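Local coordinates for protein CrmK (Actinoalloteichus sp. WH1-2216-6, PDB 5I1V) that is a flavin-dependent oxidase with covalently bound FAD that takes part in recycling shunt products during caerulomycin biosynthesis, at residues R4-V9 against T40-E45; A282-P285 against D290-E293; Y360-R365 against Y425-S430. All coordinates share one frame; numbering follows the deposited sequence.

Interaction 1. Residues R4-V9 against T40-E45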
ATOM      1  N   ARG A   4       5.765 -27.031   0.748  1.00 42.00           N
ATOM      2  CA  ARG A   4       6.684 -26.600   1.782  1.00 36.58           C
ATOM      3  C   ARG A   4       6.055 -26.824   3.189  1.00 32.63           C
ATOM      4  O   ARG A   4       4.863 -26.571   3.403  1.00 34.30           O
ATOM      5  CB  ARG A   4       6.929 -25.104   1.566  1.00 35.95           C
ATOM      6  CG  ARG A   4       7.733 -24.419   2.665  1.00 36.92           C
ATOM      7  CD  ARG A   4       8.291 -23.080   2.208  1.00 37.89           C
ATOM      8  NE  ARG A   4       9.603 -22.887   2.834  1.00 43.05           N
ATOM      9  CZ  ARG A   4       9.872 -21.946   3.724  1.00 39.59           C
ATOM     10  NH1 ARG A   4      11.076 -21.853   4.267  1.00 43.68           N
ATOM     11  NH2 ARG A   4       8.941 -21.092   4.059  1.00 41.46           N
ATOM     12  N   ALA A   5       6.863 -27.284   4.129  1.00 29.40           N
ATOM     13  CA  ALA A   5       6.414 -27.489   5.484  1.00 28.32           C
ATOM     14  C   ALA A   5       6.125 -26.138   6.151  1.00 25.97           C
ATOM     15  O   ALA A   5       6.766 -25.127   5.862  1.00 26.08           O
ATOM     16  CB  ALA A   5       7.462 -28.256   6.270  1.00 29.66           C
ATOM     17  N   ALA A   6       5.148 -26.122   7.043  1.00 25.23           N
ATOM     18  CA  ALA A   6       4.800 -24.915   7.758  1.00 24.54           C
ATOM     19  C   ALA A   6       6.028 -24.340   8.431  1.00 23.83           C
ATOM     20  O   ALA A   6       6.871 -25.082   8.919  1.00 24.99           O
ATOM     21  CB  ALA A   6       3.719 -25.222   8.812  1.00 24.45           C
ATOM     22  N   VAL A   7       6.124 -23.023   8.490  1.00 25.09           N
ATOM     23  CA  VAL A   7       7.224 -22.372   9.237  1.00 25.22           C
ATOM     24  C   VAL A   7       6.919 -22.201  10.709  1.00 23.49           C
ATOM     25  O   VAL A   7       5.796 -21.887  11.075  1.00 24.06           O
ATOM     26  CB  VAL A   7       7.568 -21.026   8.575  1.00 25.94           C
ATOM     27  CG1 VAL A   7       8.685 -20.383   9.339  1.00 28.38           C
ATOM     28  CG2 VAL A   7       8.013 -21.293   7.137  1.00 29.72           C
ATOM     29  N   THR A   8       7.910 -22.444  11.575  1.00 21.91           N
ATOM     30  CA  THR A   8       7.775 -22.205  12.973  1.00 22.97           C
ATOM     31  C   THR A   8       8.782 -21.129  13.337  1.00 22.93           C
ATOM     32  O   THR A   8       9.952 -21.243  13.016  1.00 24.30           O
ATOM     33  CB  THR A   8       8.010 -23.472  13.814  1.00 25.34           C
ATOM     34  OG1 THR A   8       6.983 -24.425  13.525  1.00 27.41           O
ATOM     35  CG2 THR A   8       7.971 -23.155  15.294  1.00 27.75           C
ATOM     36  N   VAL A   9       8.316 -20.080  13.964  1.00 20.85           N
ATOM     37  CA  VAL A   9       9.172 -18.977  14.364  1.00 20.98           C
ATOM     38  C   VAL A   9       9.168 -18.788  15.885  1.00 21.60           C
ATOM     39  O   VAL A   9       8.171 -18.323  16.454  1.00 20.24           O
ATOM     40  CB  VAL A   9       8.748 -17.678  13.656  1.00 21.51           C
ATOM     41  CG1 VAL A   9       9.617 -16.519  14.103  1.00 22.12           C
ATOM     42  CG2 VAL A   9       8.826 -17.837  12.133  1.00 23.00           C
ATOM     43  N   THR A  40      -4.655 -25.900   4.320  1.00 20.36           N
ATOM     44  CA  THR A  40      -5.621 -26.327   5.319  1.00 23.12           C
ATOM     45  C   THR A  40      -5.084 -27.457   6.211  1.00 21.96           C
ATOM     46  O   THR A  40      -5.301 -27.415   7.406  1.00 19.79           O
ATOM     47  CB  THR A  40      -6.916 -26.763   4.641  1.00 23.50           C
ATOM     48  OG1 THR A  40      -7.421 -25.643   3.908  1.00 25.80           O
ATOM     49  CG2 THR A  40      -7.910 -27.190   5.689  1.00 25.72           C
ATOM     50  N   ALA A  41      -4.418 -28.463   5.638  1.00 22.37           N
ATOM     51  CA  ALA A  41      -3.884 -29.603   6.426  1.00 24.58           C
ATOM     52  C   ALA A  41      -2.849 -29.135   7.487  1.00 22.66           C
ATOM     53  O   ALA A  41      -2.761 -29.657   8.594  1.00 21.72           O
ATOM     54  CB  ALA A  41      -3.236 -30.626   5.502  1.00 25.06           C
ATOM     55  N   GLN A  42      -2.076 -28.121   7.143  1.00 21.04           N
ATOM     56  CA  GLN A  42      -1.102 -27.592   8.078  1.00 20.20           C
ATOM     57  C   GLN A  42      -1.780 -26.735   9.210  1.00 18.33           C
ATOM     58  O   GLN A  42      -1.279 -26.630  10.347  1.00 17.32           O
ATOM     59  CB  GLN A  42      -0.047 -26.836   7.295  1.00 20.78           C
ATOM     60  CG  GLN A  42       0.898 -27.737   6.554  1.00 21.75           C
ATOM     61  CD  GLN A  42       1.881 -26.961   5.697  1.00 23.56           C
ATOM     62  OE1 GLN A  42       1.866 -25.728   5.667  1.00 23.59           O
ATOM     63  NE2 GLN A  42       2.732 -27.676   4.990  1.00 24.45           N
ATOM     64  N   VAL A  43      -2.906 -26.121   8.892  1.00 17.83           N
ATOM     65  CA  VAL A  43      -3.696 -25.405   9.889  1.00 18.61           C
ATOM     66  C   VAL A  43      -4.280 -26.441  10.891  1.00 19.65           C
ATOM     67  O   VAL A  43      -4.154 -26.289  12.133  1.00 18.74           O
ATOM     68  CB  VAL A  43      -4.778 -24.562   9.235  1.00 18.11           C
ATOM     69  CG1 VAL A  43      -5.683 -23.961  10.303  1.00 18.14           C
ATOM     70  CG2 VAL A  43      -4.159 -23.501   8.344  1.00 17.88           C
ATOM     71  N   VAL A  44      -4.848 -27.530  10.361  1.00 17.73           N
ATOM     72  CA  VAL A  44      -5.366 -28.616  11.180  1.00 19.12           C
ATOM     73  C   VAL A  44      -4.263 -29.128  12.111  1.00 19.34           C
ATOM     74  O   VAL A  44      -4.505 -29.378  13.313  1.00 19.14           O
ATOM     75  CB  VAL A  44      -5.904 -29.779  10.324  1.00 20.02           C
ATOM     76  CG1 VAL A  44      -6.106 -31.041  11.148  1.00 23.06           C
ATOM     77  CG2 VAL A  44      -7.203 -29.366   9.658  1.00 20.31           C
ATOM     78  N   GLU A  45      -3.084 -29.287  11.585  1.00 18.38           N
ATOM     79  CA  GLU A  45      -1.976 -29.773  12.391  1.00 23.52           C
ATOM     80  C   GLU A  45      -1.579 -28.793  13.473  1.00 22.10           C
ATOM     81  O   GLU A  45      -1.364 -29.190  14.614  1.00 21.84           O
ATOM     82  CB  GLU A  45      -0.784 -30.092  11.504  1.00 30.29           C
ATOM     83  CG  GLU A  45       0.289 -30.935  12.146  1.00 39.06           C
ATOM     84  CD  GLU A  45       1.501 -31.108  11.223  1.00 47.55           C
ATOM     85  OE1 GLU A  45       1.338 -31.170   9.962  1.00 50.84           O
ATOM     86  OE2 GLU A  45       2.625 -31.149  11.766  1.00 51.10           O
TER

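Interaction 2. Residues A282-P285 against D290-E293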
ATOM      1  N   ALA A 282     -16.729  12.651  -1.072  1.00 24.62           N
ATOM      2  CA  ALA A 282     -17.968  12.163  -1.617  1.00 27.80           C
ATOM      3  C   ALA A 282     -17.773  11.699  -3.036  1.00 26.79           C
ATOM      4  O   ALA A 282     -16.867  12.193  -3.759  1.00 27.65           O
ATOM      5  CB  ALA A 282     -19.044  13.218  -1.535  1.00 28.96           C
ATOM      6  N   GLN A 283     -18.582  10.707  -3.418  1.00 25.31           N
ATOM      7  CA  GLN A 283     -18.497  10.110  -4.720  1.00 24.12           C
ATOM      8  C   GLN A 283     -19.859   9.677  -5.153  1.00 23.46           C
ATOM      9  O   GLN A 283     -20.678   9.339  -4.341  1.00 22.15           O
ATOM     10  CB  GLN A 283     -17.511   8.902  -4.735  1.00 24.73           C
ATOM     11  CG  GLN A 283     -17.937   7.747  -3.850  1.00 26.60           C
ATOM     12  CD  GLN A 283     -16.957   6.590  -3.710  1.00 28.73           C
ATOM     13  OE1 GLN A 283     -15.829   6.756  -3.342  1.00 28.68           O
ATOM     14  NE2 GLN A 283     -17.429   5.394  -3.967  1.00 32.49           N
ATOM     15  N   ILE A 284     -20.093   9.694  -6.457  1.00 24.14           N
ATOM     16  CA  ILE A 284     -21.349   9.278  -7.055  1.00 24.39           C
ATOM     17  C   ILE A 284     -21.035   8.748  -8.435  1.00 24.60           C
ATOM     18  O   ILE A 284     -20.239   9.327  -9.152  1.00 25.63           O
ATOM     19  CB  ILE A 284     -22.372  10.434  -7.138  1.00 24.75           C
ATOM     20  CG1 ILE A 284     -23.770   9.925  -7.506  1.00 26.05           C
ATOM     21  CG2 ILE A 284     -21.868  11.542  -8.039  1.00 25.73           C
ATOM     22  CD1 ILE A 284     -24.881  10.987  -7.481  1.00 26.80           C
ATOM     23  N   PRO A 285     -21.614   7.609  -8.796  1.00 24.30           N
ATOM     24  CA  PRO A 285     -21.303   7.143 -10.142  1.00 25.85           C
ATOM     25  C   PRO A 285     -21.719   8.118 -11.256  1.00 28.35           C
ATOM     26  O   PRO A 285     -22.740   8.799 -11.156  1.00 26.70           O
ATOM     27  CB  PRO A 285     -22.101   5.846 -10.260  1.00 25.68           C
ATOM     28  CG  PRO A 285     -22.391   5.423  -8.846  1.00 23.49           C
ATOM     29  CD  PRO A 285     -22.542   6.720  -8.093  1.00 24.89           C
ATOM     30  N   ASP A 290     -28.397  12.595 -13.712  1.00 41.18           N
ATOM     31  CA  ASP A 290     -28.038  13.944 -13.252  1.00 41.05           C
ATOM     32  C   ASP A 290     -26.955  13.948 -12.156  1.00 38.37           C
ATOM     33  O   ASP A 290     -26.968  14.792 -11.245  1.00 35.95           O
ATOM     34  CB  ASP A 290     -29.277  14.695 -12.753  1.00 45.86           C
ATOM     35  CG  ASP A 290     -30.395  14.705 -13.788  1.00 52.26           C
ATOM     36  OD1 ASP A 290     -30.189  15.272 -14.894  1.00 54.38           O
ATOM     37  OD2 ASP A 290     -31.460  14.120 -13.495  1.00 56.81           O
ATOM     38  N   ALA A 291     -26.014  13.022 -12.281  1.00 37.90           N
ATOM     39  CA  ALA A 291     -25.071  12.705 -11.208  1.00 36.61           C
ATOM     40  C   ALA A 291     -24.288  13.910 -10.749  1.00 35.15           C
ATOM     41  O   ALA A 291     -24.163  14.163  -9.539  1.00 31.51           O
ATOM     42  CB  ALA A 291     -24.108  11.641 -11.675  1.00 37.31           C
ATOM     43  N   GLU A 292     -23.751  14.630 -11.721  1.00 34.81           N
ATOM     44  CA  GLU A 292     -22.920  15.796 -11.467  1.00 39.74           C
ATOM     45  C   GLU A 292     -23.694  16.880 -10.700  1.00 37.21           C
ATOM     46  O   GLU A 292     -23.185  17.462  -9.749  1.00 36.48           O
ATOM     47  CB  GLU A 292     -22.425  16.324 -12.809  1.00 44.04           C
ATOM     48  CG  GLU A 292     -21.230  17.224 -12.714  1.00 50.86           C
ATOM     49  CD  GLU A 292     -20.490  17.352 -14.037  1.00 56.06           C
ATOM     50  OE1 GLU A 292     -20.981  16.872 -15.098  1.00 65.69           O
ATOM     51  OE2 GLU A 292     -19.399  17.941 -14.014  1.00 56.30           O
ATOM     52  N   GLU A 293     -24.939  17.116 -11.108  1.00 39.52           N
ATOM     53  CA  GLU A 293     -25.830  18.052 -10.429  1.00 37.96           C
ATOM     54  C   GLU A 293     -26.226  17.594  -9.057  1.00 34.99           C
ATOM     55  O   GLU A 293     -26.391  18.426  -8.145  1.00 33.38           O
ATOM     56  CB  GLU A 293     -27.126  18.275 -11.219  1.00 46.43           C
ATOM     57  CG  GLU A 293     -27.118  19.516 -12.099  1.00 54.56           C
ATOM     58  CD  GLU A 293     -28.519  19.996 -12.457  1.00 61.10           C
ATOM     59  OE1 GLU A 293     -28.865  21.150 -12.096  1.00 65.96           O
ATOM     60  OE2 GLU A 293     -29.278  19.225 -13.090  1.00 65.69           O
TER

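Interaction 3. Residues Y360-R365 against Y425-S430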
ATOM      1  N   TYR A 360     -17.983  19.196  19.789  1.00 34.38           N
ATOM      2  CA  TYR A 360     -17.176  20.413  19.537  1.00 34.46           C
ATOM      3  C   TYR A 360     -16.203  20.695  20.676  1.00 33.32           C
ATOM      4  O   TYR A 360     -15.028  21.005  20.447  1.00 32.36           O
ATOM      5  CB  TYR A 360     -18.045  21.620  19.251  1.00 35.25           C
ATOM      6  CG  TYR A 360     -17.250  22.800  18.735  1.00 36.89           C
ATOM      7  CD1 TYR A 360     -16.819  22.855  17.415  1.00 35.56           C
ATOM      8  CD2 TYR A 360     -16.916  23.862  19.579  1.00 36.87           C
ATOM      9  CE1 TYR A 360     -16.095  23.954  16.939  1.00 39.37           C
ATOM     10  CE2 TYR A 360     -16.175  24.945  19.125  1.00 38.24           C
ATOM     11  CZ  TYR A 360     -15.777  25.001  17.816  1.00 39.09           C
ATOM     12  OH  TYR A 360     -15.036  26.105  17.396  1.00 43.06           O
ATOM     13  N   ARG A 361     -16.678  20.537  21.897  1.00 34.98           N
ATOM     14  CA  ARG A 361     -15.876  20.853  23.076  1.00 39.22           C
ATOM     15  C   ARG A 361     -14.584  20.044  23.152  1.00 36.35           C
ATOM     16  O   ARG A 361     -13.517  20.586  23.433  1.00 32.82           O
ATOM     17  CB  ARG A 361     -16.696  20.602  24.346  1.00 46.02           C
ATOM     18  CG  ARG A 361     -16.074  21.179  25.611  1.00 54.60           C
ATOM     19  CD  ARG A 361     -15.190  20.183  26.357  1.00 63.51           C
ATOM     20  NE  ARG A 361     -15.939  19.515  27.426  1.00 71.45           N
ATOM     21  CZ  ARG A 361     -15.431  19.140  28.596  1.00 77.13           C
ATOM     22  NH1 ARG A 361     -14.147  19.354  28.895  1.00 79.31           N
ATOM     23  NH2 ARG A 361     -16.223  18.555  29.485  1.00 80.48           N
ATOM     24  N   HIS A 362     -14.691  18.736  22.913  1.00 33.75           N
ATOM     25  CA  HIS A 362     -13.520  17.861  22.867  1.00 31.91           C
ATOM     26  C   HIS A 362     -12.710  18.034  21.579  1.00 31.45           C
ATOM     27  O   HIS A 362     -11.483  17.953  21.595  1.00 33.03           O
ATOM     28  CB  HIS A 362     -13.971  16.410  23.041  1.00 31.60           C
ATOM     29  CG  HIS A 362     -14.561  16.128  24.380  1.00 31.55           C
ATOM     30  ND1 HIS A 362     -13.786  15.950  25.511  1.00 34.84           N
ATOM     31  CD2 HIS A 362     -15.847  16.046  24.792  1.00 32.42           C
ATOM     32  CE1 HIS A 362     -14.574  15.749  26.555  1.00 34.34           C
ATOM     33  NE2 HIS A 362     -15.829  15.801  26.146  1.00 33.55           N
ATOM     34  N   LEU A 363     -13.376  18.265  20.448  1.00 32.15           N
ATOM     35  CA  LEU A 363     -12.655  18.529  19.175  1.00 31.63           C
ATOM     36  C   LEU A 363     -11.926  19.879  19.097  1.00 33.22           C
ATOM     37  O   LEU A 363     -10.942  19.980  18.371  1.00 31.33           O
ATOM     38  CB  LEU A 363     -13.599  18.404  17.978  1.00 32.40           C
ATOM     39  CG  LEU A 363     -14.198  17.004  17.751  1.00 30.02           C
ATOM     40  CD1 LEU A 363     -15.372  17.113  16.784  1.00 29.53           C
ATOM     41  CD2 LEU A 363     -13.139  16.038  17.222  1.00 30.37           C
ATOM     42  N   SER A 364     -12.388  20.919  19.811  1.00 35.63           N
ATOM     43  CA  SER A 364     -11.570  22.159  19.868  1.00 39.61           C
ATOM     44  C   SER A 364     -10.661  22.313  21.101  1.00 41.57           C
ATOM     45  O   SER A 364      -9.829  23.223  21.130  1.00 45.19           O
ATOM     46  CB  SER A 364     -12.444  23.412  19.763  1.00 40.89           C
ATOM     47  OG  SER A 364     -13.413  23.394  20.758  1.00 38.18           O
ATOM     48  N   ARG A 365     -10.831  21.459  22.112  1.00 44.65           N
ATOM     49  CA  ARG A 365     -10.035  21.507  23.352  1.00 48.67           C
ATOM     50  C   ARG A 365      -8.576  21.846  22.994  1.00 50.22           C
ATOM     51  O   ARG A 365      -7.899  21.066  22.320  1.00 45.83           O
ATOM     52  CB  ARG A 365     -10.106  20.138  24.080  1.00 57.06           C
ATOM     53  CG  ARG A 365     -10.353  20.216  25.585  1.00 63.62           C
ATOM     54  CD  ARG A 365     -10.766  18.862  26.179  1.00 68.06           C
ATOM     55  NE  ARG A 365      -9.661  17.903  26.272  1.00 75.49           N
ATOM     56  CZ  ARG A 365      -9.774  16.635  26.690  1.00 80.09           C
ATOM     57  NH1 ARG A 365     -10.951  16.142  27.072  1.00 81.72           N
ATOM     58  NH2 ARG A 365      -8.702  15.843  26.737  1.00 77.71           N
ATOM     59  N   TYR A 425     -16.315  10.134  23.626  1.00 27.53           N
ATOM     60  CA  TYR A 425     -17.326   9.135  23.325  1.00 27.71           C
ATOM     61  C   TYR A 425     -18.300   9.038  24.482  1.00 29.61           C
ATOM     62  O   TYR A 425     -19.500   8.898  24.265  1.00 30.10           O
ATOM     63  CB  TYR A 425     -16.632   7.798  23.097  1.00 27.42           C
ATOM     64  CG  TYR A 425     -17.441   6.629  22.648  1.00 26.00           C
ATOM     65  CD1 TYR A 425     -17.576   6.340  21.283  1.00 23.89           C
ATOM     66  CD2 TYR A 425     -17.957   5.726  23.566  1.00 24.84           C
ATOM     67  CE1 TYR A 425     -18.265   5.195  20.864  1.00 22.43           C
ATOM     68  CE2 TYR A 425     -18.638   4.599  23.150  1.00 24.19           C
ATOM     69  CZ  TYR A 425     -18.778   4.345  21.795  1.00 22.46           C
ATOM     70  OH  TYR A 425     -19.421   3.195  21.443  1.00 23.94           O
ATOM     71  N   ARG A 426     -17.799   9.116  25.707  1.00 32.00           N
ATOM     72  CA  ARG A 426     -18.689   9.038  26.857  1.00 35.63           C
ATOM     73  C   ARG A 426     -19.624  10.241  26.882  1.00 34.87           C
ATOM     74  O   ARG A 426     -20.807  10.087  27.092  1.00 35.49           O
ATOM     75  CB  ARG A 426     -17.954   8.970  28.190  1.00 39.92           C
ATOM     76  CG  ARG A 426     -18.939   9.005  29.364  1.00 43.50           C
ATOM     77  CD  ARG A 426     -18.287   9.421  30.663  1.00 47.41           C
ATOM     78  NE  ARG A 426     -17.541  10.668  30.547  1.00 49.30           N
ATOM     79  CZ  ARG A 426     -16.512  10.999  31.331  1.00 56.86           C
ATOM     80  NH1 ARG A 426     -16.100  10.179  32.314  1.00 54.40           N
ATOM     81  NH2 ARG A 426     -15.881  12.156  31.133  1.00 57.13           N
ATOM     82  N   ASP A 427     -19.085  11.421  26.646  1.00 36.83           N
ATOM     83  CA  ASP A 427     -19.899  12.640  26.704  1.00 37.85           C
ATOM     84  C   ASP A 427     -20.938  12.668  25.604  1.00 38.51           C
ATOM     85  O   ASP A 427     -22.112  12.951  25.869  1.00 36.51           O
ATOM     86  CB  ASP A 427     -19.004  13.863  26.641  1.00 41.32           C
ATOM     87  CG  ASP A 427     -18.220  14.085  27.938  1.00 43.29           C
ATOM     88  OD1 ASP A 427     -18.427  13.345  28.937  1.00 45.25           O
ATOM     89  OD2 ASP A 427     -17.394  15.027  27.952  1.00 45.54           O
ATOM     90  N   ILE A 428     -20.528  12.305  24.380  1.00 32.50           N
ATOM     91  CA  ILE A 428     -21.484  12.219  23.283  1.00 32.68           C
ATOM     92  C   ILE A 428     -22.617  11.259  23.684  1.00 30.80           C
ATOM     93  O   ILE A 428     -23.782  11.539  23.376  1.00 32.35           O
ATOM     94  CB  ILE A 428     -20.810  11.894  21.930  1.00 30.86           C
ATOM     95  CG1 ILE A 428     -20.119  13.133  21.405  1.00 32.73           C
ATOM     96  CG2 ILE A 428     -21.822  11.419  20.892  1.00 33.50           C
ATOM     97  CD1 ILE A 428     -19.195  12.881  20.238  1.00 32.91           C
ATOM     98  N   HIS A 429     -22.318  10.184  24.421  1.00 30.31           N
ATOM     99  CA  HIS A 429     -23.362   9.222  24.789  1.00 33.09           C
ATOM    100  C   HIS A 429     -23.849   9.310  26.246  1.00 32.96           C
ATOM    101  O   HIS A 429     -24.323   8.314  26.775  1.00 34.12           O
ATOM    102  CB  HIS A 429     -22.904   7.771  24.492  1.00 32.72           C
ATOM    103  CG  HIS A 429     -22.572   7.542  23.055  1.00 31.10           C
ATOM    104  ND1 HIS A 429     -21.298   7.678  22.559  1.00 30.44           N
ATOM    105  CD2 HIS A 429     -23.364   7.260  21.991  1.00 33.15           C
ATOM    106  CE1 HIS A 429     -21.308   7.441  21.260  1.00 32.86           C
ATOM    107  NE2 HIS A 429     -22.556   7.222  20.885  1.00 30.02           N
ATOM    108  N   SER A 430     -23.740  10.475  26.882  1.00 36.79           N
ATOM    109  CA  SER A 430     -24.027  10.578  28.325  1.00 39.53           C
ATOM    110  C   SER A 430     -25.493  10.303  28.686  1.00 40.58           C
ATOM    111  O   SER A 430     -25.784   9.895  29.813  1.00 44.02           O
ATOM    112  CB  SER A 430     -23.574  11.927  28.904  1.00 38.70           C
ATOM    113  OG  SER A 430     -24.222  12.995  28.266  1.00 41.87           O
TER

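Interaction 1. Residues R4-V9 against T40-E45
The side-chain amide of Q42 meets the segment R4-V9 with one face and one edge. Over the face lie the backbone N of A6, 3.6 Å from Q42 CD, and the methyl of the same alanine, with A6 CB 3.7 Å from Q42 OE1. At the edge, within 4° of the amide plane, the carbonyl of R4 takes the N-H of Q42. This bond from Q42 NE2 to R4 O is 2.9 Å and nearly straight, 170° at the hydrogen, with the donor tilted from the carbonyl plane. The amide reaches this far because the Q42 chain is extended beyond CG and leaves the helix beside its own backbone N (chi1 -74°).

Y38 N donates to Q42 OE1, which makes the amide a clasp between the N-terminal segment and the loop preceding helix 40-52. The same segment continues into strand 7-9, an outer strand of a four-stranded mixed sheet, where V7 pairs with L36. R4 sends its guanidinium elsewhere, to a salt bridge with E213 and a hydrogen bond to the N114 carbonyl, both of the second subunit.

With its oxygen accepting and its nitrogen donating, the Q42 amide has its flip defined. It adapts a backbone N-H to a backbone carbonyl, holding the chain end to helix 40-52 by a neutral hydrogen bond, while the charge of R4 is engaged across the subunit interface.

Interaction 2. Residues A282-P285 against D290-E293
Apolar packing between I284 and A291 provides the first kind of contact. The ethyl branch of I284 extends with CG1 opposite the backbone N (chi1 -169°) and brings CD1 alongside the alanine, 4.1 Å from A291 CA. The other branch holds its methyl in the crowded position between backbone N and carbonyl carbon, where I284 CG2 comes within 4.3 Å of A291 CB.

These residues sit where strand 277-285 of the large antiparallel sheet gives way, after a five-residue link, to helix 291-303: a beta-alpha connection that folds the first turn of the helix back over the end of its own strand. Further along that helix, R294 and M295 continue the cover over I284, while H224 on the adjoining strand touches both I284 and A291.

The second kind of contact joins side chain to backbone. Both branches of I284 lie against the first carbonyl of the helix, I284 CG2 being 3.8 Å from A291 O. In return, the methyl of A291 presses against the last carbonyl of the strand, with P285 O only 3.2 Å from A291 CB, a tight approach, showing how closely the helix start packs on the strand end. P285 meets the helix through that oxygen, while its ring packs on F223 and P220.

Interaction 3. Residues Y360-R365 against Y425-S430
A buried histidine and a carboxylate join two helix ends, H362 near the close of helix 353-364 and D427 in the last turn of helix 414-428. The bond from H362 NE2 to D427 OD2 is short, 2.5 Å, and bent to 152°. The oxygen lies at the imidazole edge, near the ring plane, whereas NE2 meets the carboxylate on its anti side but well out of its plane, ring and carboxylate being 47° apart. Each side chain lies beside its own backbone N (chi1 -73° for D427), turning the groups toward each other.

This His-carboxylate pair belongs to the helical layer beside the eight-stranded sheet; W420 also bonds the carbonyl of H362, and Q355 that of I428. The other carboxylate oxygen is met on the syn side, again well out of plane, in a salt bridge, R426 NE to D427 OD1 at 3.2 Å. Were D427 replaced by an alanine, the imidazole N-H would probably lose its acceptor and R426 a salt-bridge partner. R361 bends over one imidazole face, NE 3.9 Å above the H362 ring plane and offset toward the rim, while R361 NH2 stays 4.0 Å from D427 OD2, a charge attraction without a directed N-H.

The three contacts are spread over two regions of the protein and follow one another along the chain. Interaction 1 lies on the FAD-binding side, with the Q42 side chain about 13 Å from the cofactor; the far strand of its sheet, 57-60, leads to H64, one of the two covalent attachment points. Interactions 2 and 3 belong to the eight-stranded sheet and its helices, on the opposite side of the chain's centre, their own centres about 33 Å apart and nearest atoms about 18 Å apart. Interaction 1 is about 49 Å from interaction 2 and about 48 Å from interaction 3, centre to centre. Strand 442-444 of that larger sheet runs on to the FAD-binding residues Y446 and N448.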